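Local coordinates for protein SnoN,Epimerase SnoN (Streptomyces nogalater, PDB 5EP9) that binds iron and 2-oxoglutarate and acts as an epimerase in nogalamycin biosynthesis, probably with the chemistry of the 2-oxoglutarate-dependent dioxygenase family, at residues A31-L36 / A110-G115; A90-D95 / G277-L282; A241-A246 / P281-P286. One frame throughout, in Å; residues are numbered along the deposited sequence.

Contact 1 (A31-L36 / A110-G115); sequences AALERL and AEYLAG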
ATOM      1  N   ALA A  31      -2.120 -21.053 -14.645  1.00 75.29           N
ATOM      2  CA  ALA A  31      -1.519 -20.366 -15.830  1.00 70.63           C
ATOM      3  C   ALA A  31      -1.601 -18.831 -15.789  1.00 63.93           C
ATOM      4  O   ALA A  31      -0.620 -18.125 -16.018  1.00 57.84           O
ATOM      5  CB  ALA A  31      -2.175 -20.848 -17.124  1.00 70.81           C
ATOM      6  N   ALA A  32      -2.820 -18.351 -15.608  1.00 60.39           N
ATOM      7  CA  ALA A  32      -3.116 -16.906 -15.507  1.00 61.02           C
ATOM      8  C   ALA A  32      -2.462 -16.242 -14.264  1.00 55.83           C
ATOM      9  O   ALA A  32      -2.023 -15.123 -14.316  1.00 55.39           O
ATOM     10  CB  ALA A  32      -4.626 -16.645 -15.531  1.00 60.34           C
ATOM     11  N   LEU A  33      -2.389 -17.005 -13.185  1.00 55.11           N
ATOM     12  CA  LEU A  33      -1.694 -16.598 -11.977  1.00 51.53           C
ATOM     13  C   LEU A  33      -0.128 -16.506 -12.224  1.00 47.31           C
ATOM     14  O   LEU A  33       0.515 -15.598 -11.769  1.00 41.88           O
ATOM     15  CB  LEU A  33      -2.030 -17.559 -10.850  1.00 51.89           C
ATOM     16  CG  LEU A  33      -1.852 -17.158  -9.396  1.00 55.52           C
ATOM     17  CD1 LEU A  33      -2.564 -15.838  -9.111  1.00 55.80           C
ATOM     18  CD2 LEU A  33      -2.373 -18.240  -8.420  1.00 55.47           C
ATOM     19  N   GLU A  34       0.410 -17.441 -12.960  1.00 46.52           N
ATOM     20  CA  GLU A  34       1.822 -17.414 -13.338  1.00 51.57           C
ATOM     21  C   GLU A  34       2.143 -16.200 -14.200  1.00 47.34           C
ATOM     22  O   GLU A  34       3.151 -15.544 -14.039  1.00 44.65           O
ATOM     23  CB  GLU A  34       2.269 -18.723 -14.062  1.00 58.39           C
ATOM     24  CG  GLU A  34       3.813 -18.885 -14.211  1.00 68.80           C
ATOM     25  CD  GLU A  34       4.310 -20.359 -14.136  1.00 76.63           C
ATOM     26  OE1 GLU A  34       4.238 -21.109 -15.172  1.00 77.28           O
ATOM     27  OE2 GLU A  34       4.801 -20.763 -13.015  1.00 79.50           O
ATOM     28  N   ARG A  35       1.224 -15.889 -15.091  1.00 49.23           N
ATOM     29  CA  ARG A  35       1.343 -14.710 -16.006  1.00 50.83           C
ATOM     30  C   ARG A  35       1.271 -13.425 -15.257  1.00 43.24           C
ATOM     31  O   ARG A  35       2.061 -12.506 -15.467  1.00 41.82           O
ATOM     32  CB  ARG A  35       0.319 -14.748 -17.152  1.00 55.00           C
ATOM     33  CG  ARG A  35       0.793 -15.688 -18.296  1.00 61.02           C
ATOM     34  CD  ARG A  35      -0.120 -15.664 -19.535  1.00 65.65           C
ATOM     35  NE  ARG A  35      -1.560 -15.515 -19.181  1.00 68.35           N
ATOM     36  CZ  ARG A  35      -2.474 -16.491 -19.075  1.00 69.51           C
ATOM     37  NH1 ARG A  35      -2.194 -17.789 -19.291  1.00 68.71           N
ATOM     38  NH2 ARG A  35      -3.705 -16.148 -18.703  1.00 72.94           N
ATOM     39  N   LEU A  36       0.415 -13.445 -14.297  1.00 40.48           N
ATOM     40  CA  LEU A  36       0.251 -12.294 -13.408  1.00 39.89           C
ATOM     41  C   LEU A  36       1.486 -12.006 -12.558  1.00 37.61           C
ATOM     42  O   LEU A  36       1.943 -10.866 -12.423  1.00 35.64           O
ATOM     43  CB  LEU A  36      -0.939 -12.563 -12.522  1.00 41.72           C
ATOM     44  CG  LEU A  36      -1.343 -11.370 -11.715  1.00 42.92           C
ATOM     45  CD1 LEU A  36      -2.364 -10.514 -12.493  1.00 42.49           C
ATOM     46  CD2 LEU A  36      -1.961 -11.892 -10.462  1.00 45.57           C
ATOM     47  N   ALA A 110      -0.940 -11.654  -2.822  1.00 30.48           N
ATOM     48  CA  ALA A 110       0.246 -11.073  -2.330  1.00 30.99           C
ATOM     49  C   ALA A 110       1.349 -12.111  -2.108  1.00 32.87           C
ATOM     50  O   ALA A 110       2.515 -11.894  -2.482  1.00 31.08           O
ATOM     51  CB  ALA A 110       0.018 -10.287  -1.032  1.00 31.78           C
ATOM     52  N   GLU A 111       0.995 -13.220  -1.479  1.00 33.05           N
ATOM     53  CA  GLU A 111       1.971 -14.220  -1.188  1.00 34.22           C
ATOM     54  C   GLU A 111       2.456 -14.879  -2.454  1.00 34.38           C
ATOM     55  O   GLU A 111       3.661 -15.187  -2.526  1.00 35.68           O
ATOM     56  CB  GLU A 111       1.498 -15.328  -0.190  1.00 36.05           C
ATOM     57  CG  GLU A 111       1.301 -14.793   1.207  1.00 36.80           C
ATOM     58  CD  GLU A 111       1.273 -15.878   2.298  1.00 39.95           C
ATOM     59  OE1 GLU A 111       0.966 -17.056   2.001  1.00 41.98           O
ATOM     60  OE2 GLU A 111       1.538 -15.490   3.453  1.00 39.29           O
ATOM     61  N   TYR A 112       1.572 -15.138  -3.401  1.00 33.33           N
ATOM     62  CA  TYR A 112       1.980 -15.714  -4.647  1.00 35.24           C
ATOM     63  C   TYR A 112       2.942 -14.714  -5.376  1.00 34.69           C
ATOM     64  O   TYR A 112       3.946 -15.082  -5.872  1.00 35.07           O
ATOM     65  CB  TYR A 112       0.794 -16.056  -5.540  1.00 36.77           C
ATOM     66  CG  TYR A 112       1.166 -16.963  -6.711  1.00 39.96           C
ATOM     67  CD1 TYR A 112       1.167 -18.352  -6.596  1.00 43.29           C
ATOM     68  CD2 TYR A 112       1.535 -16.412  -7.936  1.00 40.87           C
ATOM     69  CE1 TYR A 112       1.525 -19.161  -7.676  1.00 45.62           C
ATOM     70  CE2 TYR A 112       1.910 -17.204  -9.019  1.00 42.86           C
ATOM     71  CZ  TYR A 112       1.907 -18.558  -8.894  1.00 45.16           C
ATOM     72  OH  TYR A 112       2.284 -19.320  -9.972  1.00 49.30           O
ATOM     73  N   LEU A 113       2.616 -13.439  -5.395  1.00 35.50           N
ATOM     74  CA  LEU A 113       3.431 -12.446  -6.092  1.00 34.62           C
ATOM     75  C   LEU A 113       4.784 -12.259  -5.444  1.00 36.92           C
ATOM     76  O   LEU A 113       5.801 -12.152  -6.126  1.00 35.26           O
ATOM     77  CB  LEU A 113       2.751 -11.118  -6.129  1.00 34.03           C
ATOM     78  CG  LEU A 113       1.448 -11.025  -6.917  1.00 35.34           C
ATOM     79  CD1 LEU A 113       0.809  -9.638  -6.769  1.00 36.11           C
ATOM     80  CD2 LEU A 113       1.635 -11.337  -8.363  1.00 36.56           C
ATOM     81  N   ALA A 114       4.795 -12.205  -4.110  1.00 36.31           N
ATOM     82  CA  ALA A 114       6.014 -12.026  -3.384  1.00 36.77           C
ATOM     83  C   ALA A 114       6.889 -13.250  -3.451  1.00 38.40           C
ATOM     84  O   ALA A 114       8.053 -13.155  -3.272  1.00 40.16           O
ATOM     85  CB  ALA A 114       5.737 -11.673  -1.927  1.00 36.69           C
ATOM     86  N   GLY A 115       6.293 -14.419  -3.574  1.00 39.26           N
ATOM     87  CA  GLY A 115       7.004 -15.667  -3.584  1.00 40.34           C
ATOM     88  C   GLY A 115       7.381 -16.196  -2.215  1.00 43.52           C
ATOM     89  O   GLY A 115       8.201 -17.084  -2.136  1.00 47.05           O
TER
HETATM   90  O   HOH W   1       4.462 -18.404 -11.138  1.00 48.23           O
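The helical segments 31-36 and 110-114, parts of helices 30-43 and 104-114, cross at -59° with their axes 10.3 Å apart at closest approach, Leu33 facing Tyr112 and Leu36 facing Leu113. Both belong to the 14-202 part of the fused construct, and they lie on the outside of the cupin-type beta core of this PhyH-family protein. The contact is largely apolar. Leu33 lays its branch point over one face of the Tyr112 ring: CG stands 3.8 Å from the ring centroid and 13° off the normal, a CH-pi contact close to the middle of the ring. Its methyl CD2 leans across toward Tyr112 CD1, 4.0 Å away. Tyr112 carries its ring CG anti to the backbone N (chi1 -166°), which sends the ring across to the other helix, and there CE2 also comes within 3.5 Å of the backbone O of Leu33. At the inner side of the crossing the methyl groups of Leu36 and Leu113 meet. Leu113 also packs on Phe218 of strand 216-220, and Leu36 and Leu113 both touch Val46 of strand 45-48, while Leu109 adds to the apolar surface under Leu33 and Leu36. The side chain of Leu113 is nonetheless about 14 Å from the bound 2-oxoglutarate. No direct hydrogen bond joins the segments; the polar rim is closed by water instead. One water donates to Glu34 OE2 at 3.0 Å and also bonds the phenol of Tyr112, at 2.6 Å from its OH.

Contact 2 (A90-D95 / G277-L282); sequences AQLGSD and GDRFPL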
ATOM      1  N   ALA A  90      -5.257   1.603  10.369  1.00 33.08           N
ATOM      2  CA  ALA A  90      -6.702   1.540  10.475  1.00 34.24           C
ATOM      3  C   ALA A  90      -7.220   0.197  10.964  1.00 35.01           C
ATOM      4  O   ALA A  90      -8.239   0.131  11.672  1.00 36.57           O
ATOM      5  CB  ALA A  90      -7.317   1.889   9.165  1.00 33.15           C
ATOM      6  N   GLN A  91      -6.414  -0.814  10.719  1.00 34.54           N
ATOM      7  CA  GLN A  91      -6.712  -2.149  11.180  1.00 36.40           C
ATOM      8  C   GLN A  91      -6.691  -2.344  12.658  1.00 38.47           C
ATOM      9  O   GLN A  91      -7.247  -3.252  13.108  1.00 38.42           O
ATOM     10  CB  GLN A  91      -5.827  -3.188  10.531  1.00 36.37           C
ATOM     11  CG  GLN A  91      -4.445  -3.407  11.160  1.00 37.00           C
ATOM     12  CD  GLN A  91      -3.402  -2.303  10.843  1.00 36.08           C
ATOM     13  OE1 GLN A  91      -3.666  -1.353  10.158  1.00 36.54           O
ATOM     14  NE2 GLN A  91      -2.250  -2.452  11.395  1.00 37.95           N
ATOM     15  N   LEU A  92      -6.010  -1.501  13.383  1.00 40.95           N
ATOM     16  CA  LEU A  92      -5.914  -1.649  14.851  1.00 43.48           C
ATOM     17  C   LEU A  92      -7.194  -1.264  15.535  1.00 45.12           C
ATOM     18  O   LEU A  92      -7.530  -1.860  16.490  1.00 46.46           O
ATOM     19  CB  LEU A  92      -4.758  -0.840  15.493  1.00 43.99           C
ATOM     20  CG  LEU A  92      -3.333  -1.136  14.956  1.00 44.51           C
ATOM     21  CD1 LEU A  92      -2.287  -0.237  15.649  1.00 44.59           C
ATOM     22  CD2 LEU A  92      -3.011  -2.643  15.119  1.00 45.39           C
ATOM     23  N   GLY A  93      -7.867  -0.244  15.059  1.00 44.14           N
ATOM     24  CA  GLY A  93      -9.147   0.226  15.626  1.00 46.08           C
ATOM     25  C   GLY A  93     -10.442  -0.274  14.934  1.00 44.07           C
ATOM     26  O   GLY A  93     -11.484  -0.225  15.501  1.00 49.66           O
ATOM     27  N   SER A  94     -10.322  -0.908  13.802  1.00 40.60           N
ATOM     28  CA  SER A  94     -11.469  -1.373  13.060  1.00 39.54           C
ATOM     29  C   SER A  94     -11.314  -2.809  12.625  1.00 38.80           C
ATOM     30  O   SER A  94     -10.485  -3.128  11.803  1.00 38.61           O
ATOM     31  CB  SER A  94     -11.591  -0.491  11.785  1.00 37.35           C
ATOM     32  OG  SER A  94     -12.530  -1.066  10.881  1.00 36.52           O
ATOM     33  N   ASP A  95     -12.105  -3.657  13.183  1.00 41.19           N
ATOM     34  CA  ASP A  95     -12.113  -5.049  12.743  1.00 43.02           C
ATOM     35  C   ASP A  95     -12.366  -5.096  11.135  1.00 42.07           C
ATOM     36  O   ASP A  95     -11.889  -6.013  10.492  1.00 38.67           O
ATOM     37  CB  ASP A  95     -13.177  -5.831  13.484  1.00 44.37           C
ATOM     38  CG  ASP A  95     -12.788  -5.947  15.025  1.00 52.15           C
ATOM     39  OD1 ASP A  95     -11.583  -5.728  15.310  1.00 57.88           O
ATOM     40  OD2 ASP A  95     -13.621  -6.257  15.907  1.00 55.44           O
ATOM     41  N   GLY A 277       3.231 -12.044  15.994  1.00 50.49           N
ATOM     42  CA  GLY A 277       1.999 -11.983  16.733  1.00 50.18           C
ATOM     43  C   GLY A 277       0.860 -11.314  15.972  1.00 50.26           C
ATOM     44  O   GLY A 277       0.985 -10.954  14.790  1.00 49.09           O
ATOM     45  N   ASP A 278      -0.247 -11.174  16.659  1.00 50.24           N
ATOM     46  CA  ASP A 278      -1.483 -10.440  16.281  1.00 51.73           C
ATOM     47  C   ASP A 278      -1.306  -9.072  15.747  1.00 45.55           C
ATOM     48  O   ASP A 278      -2.079  -8.638  14.927  1.00 46.92           O
ATOM     49  CB  ASP A 278      -2.413 -10.250  17.545  1.00 57.22           C
ATOM     50  CG  ASP A 278      -3.182 -11.502  17.895  1.00 64.89           C
ATOM     51  OD1 ASP A 278      -3.217 -12.385  16.995  1.00 69.42           O
ATOM     52  OD2 ASP A 278      -3.741 -11.628  19.041  1.00 69.34           O
ATOM     53  N   ARG A 279      -0.324  -8.370  16.239  1.00 44.08           N
ATOM     54  CA  ARG A 279      -0.020  -7.024  15.749  1.00 43.75           C
ATOM     55  C   ARG A 279       0.551  -6.997  14.293  1.00 40.69           C
ATOM     56  O   ARG A 279       0.408  -6.057  13.569  1.00 39.75           O
ATOM     57  CB  ARG A 279       0.952  -6.362  16.722  1.00 44.43           C
ATOM     58  CG  ARG A 279       1.407  -4.969  16.307  1.00 44.22           C
ATOM     59  CD  ARG A 279       0.239  -4.048  15.950  1.00 44.01           C
ATOM     60  NE  ARG A 279       0.761  -2.753  15.597  1.00 44.05           N
ATOM     61  CZ  ARG A 279       1.168  -2.386  14.372  1.00 43.46           C
ATOM     62  NH1 ARG A 279       1.051  -3.216  13.328  1.00 43.54           N
ATOM     63  NH2 ARG A 279       1.696  -1.153  14.195  1.00 41.85           N
ATOM     64  N   PHE A 280       1.188  -8.100  13.905  1.00 41.16           N
ATOM     65  CA  PHE A 280       1.873  -8.254  12.572  1.00 38.51           C
ATOM     66  C   PHE A 280       1.552  -9.600  11.996  1.00 39.27           C
ATOM     67  O   PHE A 280       2.422 -10.450  11.855  1.00 39.58           O
ATOM     68  CB  PHE A 280       3.373  -8.094  12.675  1.00 38.25           C
ATOM     69  CG  PHE A 280       3.800  -6.779  13.252  1.00 38.85           C
ATOM     70  CD1 PHE A 280       3.689  -5.632  12.517  1.00 38.62           C
ATOM     71  CD2 PHE A 280       4.369  -6.693  14.533  1.00 40.80           C
ATOM     72  CE1 PHE A 280       4.110  -4.396  13.027  1.00 38.87           C
ATOM     73  CE2 PHE A 280       4.774  -5.471  15.056  1.00 41.13           C
ATOM     74  CZ  PHE A 280       4.647  -4.319  14.292  1.00 40.50           C
ATOM     75  N   PRO A 281       0.259  -9.842  11.723  1.00 39.47           N
ATOM     76  CA  PRO A 281      -0.176 -11.236  11.600  1.00 40.11           C
ATOM     77  C   PRO A 281       0.304 -11.870  10.327  1.00 38.92           C
ATOM     78  O   PRO A 281       0.249 -11.253   9.245  1.00 36.83           O
ATOM     79  CB  PRO A 281      -1.725 -11.131  11.652  1.00 39.19           C
ATOM     80  CG  PRO A 281      -1.979  -9.753  11.089  1.00 37.76           C
ATOM     81  CD  PRO A 281      -0.890  -8.935  11.714  1.00 38.37           C
ATOM     82  N   LEU A 282       0.604 -13.141  10.428  1.00 39.21           N
ATOM     83  CA  LEU A 282       0.754 -13.986   9.280  1.00 40.37           C
ATOM     84  C   LEU A 282      -0.522 -13.911   8.404  1.00 41.66           C
ATOM     85  O   LEU A 282      -1.607 -13.965   8.905  1.00 40.54           O
ATOM     86  CB  LEU A 282       1.013 -15.413   9.690  1.00 42.88           C
ATOM     87  CG  LEU A 282       2.365 -15.704  10.365  1.00 44.27           C
ATOM     88  CD1 LEU A 282       2.345 -17.048  11.080  1.00 46.51           C
ATOM     89  CD2 LEU A 282       3.490 -15.598   9.334  1.00 44.01           C
TER
HETATM   90  O   HOH W   2      -2.074  -5.290  12.494  1.00 35.61           O
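Leu92 reaches over the end of Arg279, its CD1 above one face of the guanidinium and its CD2 3.6 Å from Arg279 CD. The two side chains cross at about a right angle, and the two methyls lie along the CD-NE bond on one side of it, with CD1 4.0 Å from Arg279 NE. On the opposite face of the guanidinium lies Phe280 CZ, and the Phe280 ring in turn receives Arg279 CG over one of its own faces. A bend at chi2 (51°) turns the chain beyond CG, so that the guanidinium also comes to lie by Phe280 CZ, near the rim of its face. Its backbone belongs to a type I beta turn, Gly277 to Phe280, closed by Phe280 N to Gly277 O. The contact joins the 14-202 part of the construct to the 203-305 part, setting this turn against the weakly bonded helix 90-93. Gln91 approaches Arg279 without a direct bond: its NE2 is 3.9 Å from Arg279 NH1, with amide and guanidinium planes 72° apart. A water spans the gap, accepting from Gln91 NE2 at 3.0 Å and donating to Arg279 O at 2.8 Å. Gln91 OE1 takes a hydrogen bond from Leu123 N. A methionine in place of Arg279 would probably leave Pro262 O without its NH2 donor and Asp89 without its distant, weakly paired positive mate. Across the segments, then, the arginine offers mainly its hydrocarbon and flat face, while its NH2 bonds Pro262 O and its NH1 weakly bonds Phe121 O of strand 118-128, and polar cohesion falls to the water.

Contact 3 (A241-A246 / P281-P286); sequences AVYMDA and PLLRRP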
ATOM      1  N   ALA A 241      -2.430  -1.286   1.896  1.00 27.42           N
ATOM      2  CA  ALA A 241      -1.914  -2.195   2.856  1.00 28.89           C
ATOM      3  C   ALA A 241      -0.514  -2.642   2.471  1.00 28.04           C
ATOM      4  O   ALA A 241      -0.295  -3.086   1.364  1.00 29.04           O
ATOM      5  CB  ALA A 241      -2.811  -3.435   2.990  1.00 30.15           C
ATOM      6  N   VAL A 242       0.385  -2.599   3.432  1.00 28.08           N
ATOM      7  CA  VAL A 242       1.783  -3.036   3.283  1.00 27.73           C
ATOM      8  C   VAL A 242       1.960  -4.418   3.933  1.00 28.02           C
ATOM      9  O   VAL A 242       1.583  -4.626   5.057  1.00 29.00           O
ATOM     10  CB  VAL A 242       2.725  -2.025   3.961  1.00 27.99           C
ATOM     11  CG1 VAL A 242       4.170  -2.464   3.865  1.00 27.70           C
ATOM     12  CG2 VAL A 242       2.542  -0.633   3.338  1.00 28.06           C
ATOM     13  N   TYR A 243       2.388  -5.330   3.114  1.00 27.41           N
ATOM     14  CA  TYR A 243       2.772  -6.671   3.480  1.00 28.25           C
ATOM     15  C   TYR A 243       4.325  -6.862   3.402  1.00 29.18           C
ATOM     16  O   TYR A 243       5.026  -6.299   2.526  1.00 27.09           O
ATOM     17  CB  TYR A 243       2.138  -7.665   2.544  1.00 29.03           C
ATOM     18  CG  TYR A 243       0.638  -7.494   2.491  1.00 29.83           C
ATOM     19  CD1 TYR A 243      -0.136  -7.794   3.594  1.00 31.05           C
ATOM     20  CD2 TYR A 243      -0.005  -6.955   1.388  1.00 29.34           C
ATOM     21  CE1 TYR A 243      -1.506  -7.617   3.592  1.00 31.50           C
ATOM     22  CE2 TYR A 243      -1.393  -6.796   1.395  1.00 29.09           C
ATOM     23  CZ  TYR A 243      -2.135  -7.107   2.475  1.00 29.60           C
ATOM     24  OH  TYR A 243      -3.505  -6.951   2.473  1.00 30.41           O
ATOM     25  N   MET A 244       4.817  -7.647   4.326  1.00 28.70           N
ATOM     26  CA  MET A 244       6.238  -7.836   4.530  1.00 30.27           C
ATOM     27  C   MET A 244       6.499  -9.298   4.681  1.00 32.78           C
ATOM     28  O   MET A 244       5.670 -10.054   5.129  1.00 32.91           O
ATOM     29  CB  MET A 244       6.757  -7.081   5.758  1.00 30.51           C
ATOM     30  CG  MET A 244       6.145  -7.533   7.086  1.00 31.44           C
ATOM     31  SD  MET A 244       6.584  -6.302   8.372  1.00 33.05           S
ATOM     32  CE  MET A 244       5.629  -7.048   9.700  1.00 34.49           C
ATOM     33  N   ASP A 245       7.727  -9.662   4.375  1.00 34.83           N
ATOM     34  CA  ASP A 245       8.229 -11.017   4.618  1.00 37.88           C
ATOM     35  C   ASP A 245       7.953 -11.455   6.038  1.00 37.85           C
ATOM     36  O   ASP A 245       8.151 -10.677   6.976  1.00 38.08           O
ATOM     37  CB  ASP A 245       9.721 -11.017   4.465  1.00 39.77           C
ATOM     38  CG  ASP A 245      10.284 -12.412   4.252  1.00 44.72           C
ATOM     39  OD1 ASP A 245      10.323 -13.267   5.135  1.00 44.46           O
ATOM     40  OD2 ASP A 245      10.816 -12.627   3.131  1.00 51.04           O
ATOM     41  N   ALA A 246       7.525 -12.691   6.190  1.00 37.09           N
ATOM     42  CA  ALA A 246       7.252 -13.216   7.512  1.00 39.76           C
ATOM     43  C   ALA A 246       8.484 -13.242   8.453  1.00 41.09           C
ATOM     44  O   ALA A 246       8.320 -13.304   9.640  1.00 42.54           O
ATOM     45  CB  ALA A 246       6.655 -14.606   7.411  1.00 40.50           C
ATOM     46  N   PRO A 281       0.259  -9.842  11.723  1.00 39.47           N
ATOM     47  CA  PRO A 281      -0.176 -11.236  11.600  1.00 40.11           C
ATOM     48  C   PRO A 281       0.304 -11.870  10.327  1.00 38.92           C
ATOM     49  O   PRO A 281       0.249 -11.253   9.245  1.00 36.83           O
ATOM     50  CB  PRO A 281      -1.725 -11.131  11.652  1.00 39.19           C
ATOM     51  CG  PRO A 281      -1.979  -9.753  11.089  1.00 37.76           C
ATOM     52  CD  PRO A 281      -0.890  -8.935  11.714  1.00 38.37           C
ATOM     53  N   LEU A 282       0.604 -13.141  10.428  1.00 39.21           N
ATOM     54  CA  LEU A 282       0.754 -13.986   9.280  1.00 40.37           C
ATOM     55  C   LEU A 282      -0.522 -13.911   8.404  1.00 41.66           C
ATOM     56  O   LEU A 282      -1.607 -13.965   8.905  1.00 40.54           O
ATOM     57  CB  LEU A 282       1.013 -15.413   9.690  1.00 42.88           C
ATOM     58  CG  LEU A 282       2.365 -15.704  10.365  1.00 44.27           C
ATOM     59  CD1 LEU A 282       2.345 -17.048  11.080  1.00 46.51           C
ATOM     60  CD2 LEU A 282       3.490 -15.598   9.334  1.00 44.01           C
ATOM     61  N   LEU A 283      -0.368 -13.786   7.088  1.00 40.56           N
ATOM     62  CA  LEU A 283      -1.505 -13.825   6.187  1.00 41.78           C
ATOM     63  C   LEU A 283      -2.081 -15.197   5.983  1.00 48.05           C
ATOM     64  O   LEU A 283      -3.171 -15.332   5.521  1.00 50.34           O
ATOM     65  CB  LEU A 283      -1.147 -13.246   4.813  1.00 38.93           C
ATOM     66  CG  LEU A 283      -0.600 -11.851   4.764  1.00 36.31           C
ATOM     67  CD1 LEU A 283      -0.550 -11.354   3.346  1.00 35.98           C
ATOM     68  CD2 LEU A 283      -1.321 -10.859   5.661  1.00 36.99           C
ATOM     69  N   ARG A 284      -1.336 -16.238   6.254  1.00 56.41           N
ATOM     70  CA  ARG A 284      -1.859 -17.584   6.121  1.00 64.70           C
ATOM     71  C   ARG A 284      -1.500 -18.394   7.377  1.00 66.97           C
ATOM     72  O   ARG A 284      -0.380 -18.393   7.788  1.00 62.07           O
ATOM     73  CB  ARG A 284      -1.306 -18.197   4.835  1.00 71.32           C
ATOM     74  CG  ARG A 284      -1.519 -19.689   4.624  1.00 79.63           C
ATOM     75  CD  ARG A 284      -0.756 -20.174   3.407  1.00 88.01           C
ATOM     76  NE  ARG A 284       0.709 -20.154   3.708  1.00 98.61           N
ATOM     77  CZ  ARG A 284       1.733 -19.840   2.889  1.00102.60           C
ATOM     78  NH1 ARG A 284       1.548 -19.514   1.613  1.00111.67           N
ATOM     79  NH2 ARG A 284       2.988 -19.847   3.352  1.00100.60           N
ATOM     80  N   ARG A 285      -2.476 -19.069   7.979  1.00 73.22           N
ATOM     81  CA  ARG A 285      -2.243 -19.863   9.194  1.00 79.98           C
ATOM     82  C   ARG A 285      -1.084 -20.872   8.929  1.00 82.86           C
ATOM     83  O   ARG A 285      -1.098 -21.573   7.906  1.00 81.03           O
ATOM     84  CB  ARG A 285      -3.537 -20.587   9.617  1.00 85.41           C
ATOM     85  CG  ARG A 285      -4.027 -20.257  11.028  1.00 89.21           C
ATOM     86  CD  ARG A 285      -4.871 -21.411  11.567  1.00 96.43           C
ATOM     87  NE  ARG A 285      -4.051 -22.544  12.053  1.00102.66           N
ATOM     88  CZ  ARG A 285      -4.407 -23.840  12.087  1.00105.77           C
ATOM     89  NH1 ARG A 285      -5.579 -24.251  11.620  1.00107.90           N
ATOM     90  NH2 ARG A 285      -3.571 -24.759  12.583  1.00106.57           N
ATOM     91  N   PRO A 286      -0.043 -20.915   9.808  1.00 89.19           N
ATOM     92  CA  PRO A 286       1.025 -21.889   9.495  1.00 92.58           C
ATOM     93  C   PRO A 286       0.539 -23.335   9.868  1.00 93.27           C
ATOM     94  O   PRO A 286      -0.201 -23.550  10.874  1.00 85.87           O
ATOM     95  CB  PRO A 286       2.225 -21.380  10.321  1.00 92.03           C
ATOM     96  CG  PRO A 286       1.605 -20.642  11.482  1.00 92.51           C
ATOM     97  CD  PRO A 286       0.139 -20.364  11.172  1.00 90.21           C
TER
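Leu283 meets Tyr243 in the larger of two apolar pairings here, both inside the 203-305 part of the construct. The leucine and the ring cross at about a right angle, and both methyls meet the ring at its CD1-CE1 bond: Leu283 CD1 is 3.6 Å from Tyr243 CD1, and Leu283 CD2 is 3.9 Å from Tyr243 CE1. Tyr243 holds its ring CG beside the backbone N (chi1 -55°), which brings the CD1 side of the ring within reach of the Leu283 methyls. In the second pairing, just past the strand end, Ala246 CB touches Leu282 CD2 at 3.8 Å. Polar interactions lie elsewhere. No hydrogen bond crosses between the segments, and Tyr243 sends its OH past the leucine to bond Ala101 O, which ties down the far end of the ring. Plain apolar packing thus fastens the irregular C-terminal segment to strand 236-245, with the side chain of Tyr243 still about 11 Å from the bound 2-oxoglutarate. The strand runs between strands 118-128 and 157-162 in the large antiparallel sheet, and helix 104-114 covers this contact, Ile106 and Ala110 packing on Tyr243 while Ala107 and Glu111 pack on Leu283.

In the fold
From the N terminus, helix 30-43 first closes on helix 104-114 in contact 1, within the 14-202 part. Before that loop ends, residues 90-95 begin contact 2, whose partner comes only at 277-282; contacts 1 and 2 therefore cross, and contact 2 spans the fusion point. Contact 3 starts later, on strand 236-245, and ends at 281-286, sharing Pro281 and Leu282 with contact 2, so one C-terminal stretch serves both. Met244 CE packs on Phe280 CD1 between those two. Contacts 1 and 3 follow in series yet touch through the Glu111-Arg284 salt bridge, although Arg284 is poorly ordered. Together they tie the terminal segments to the helices and the large sheet.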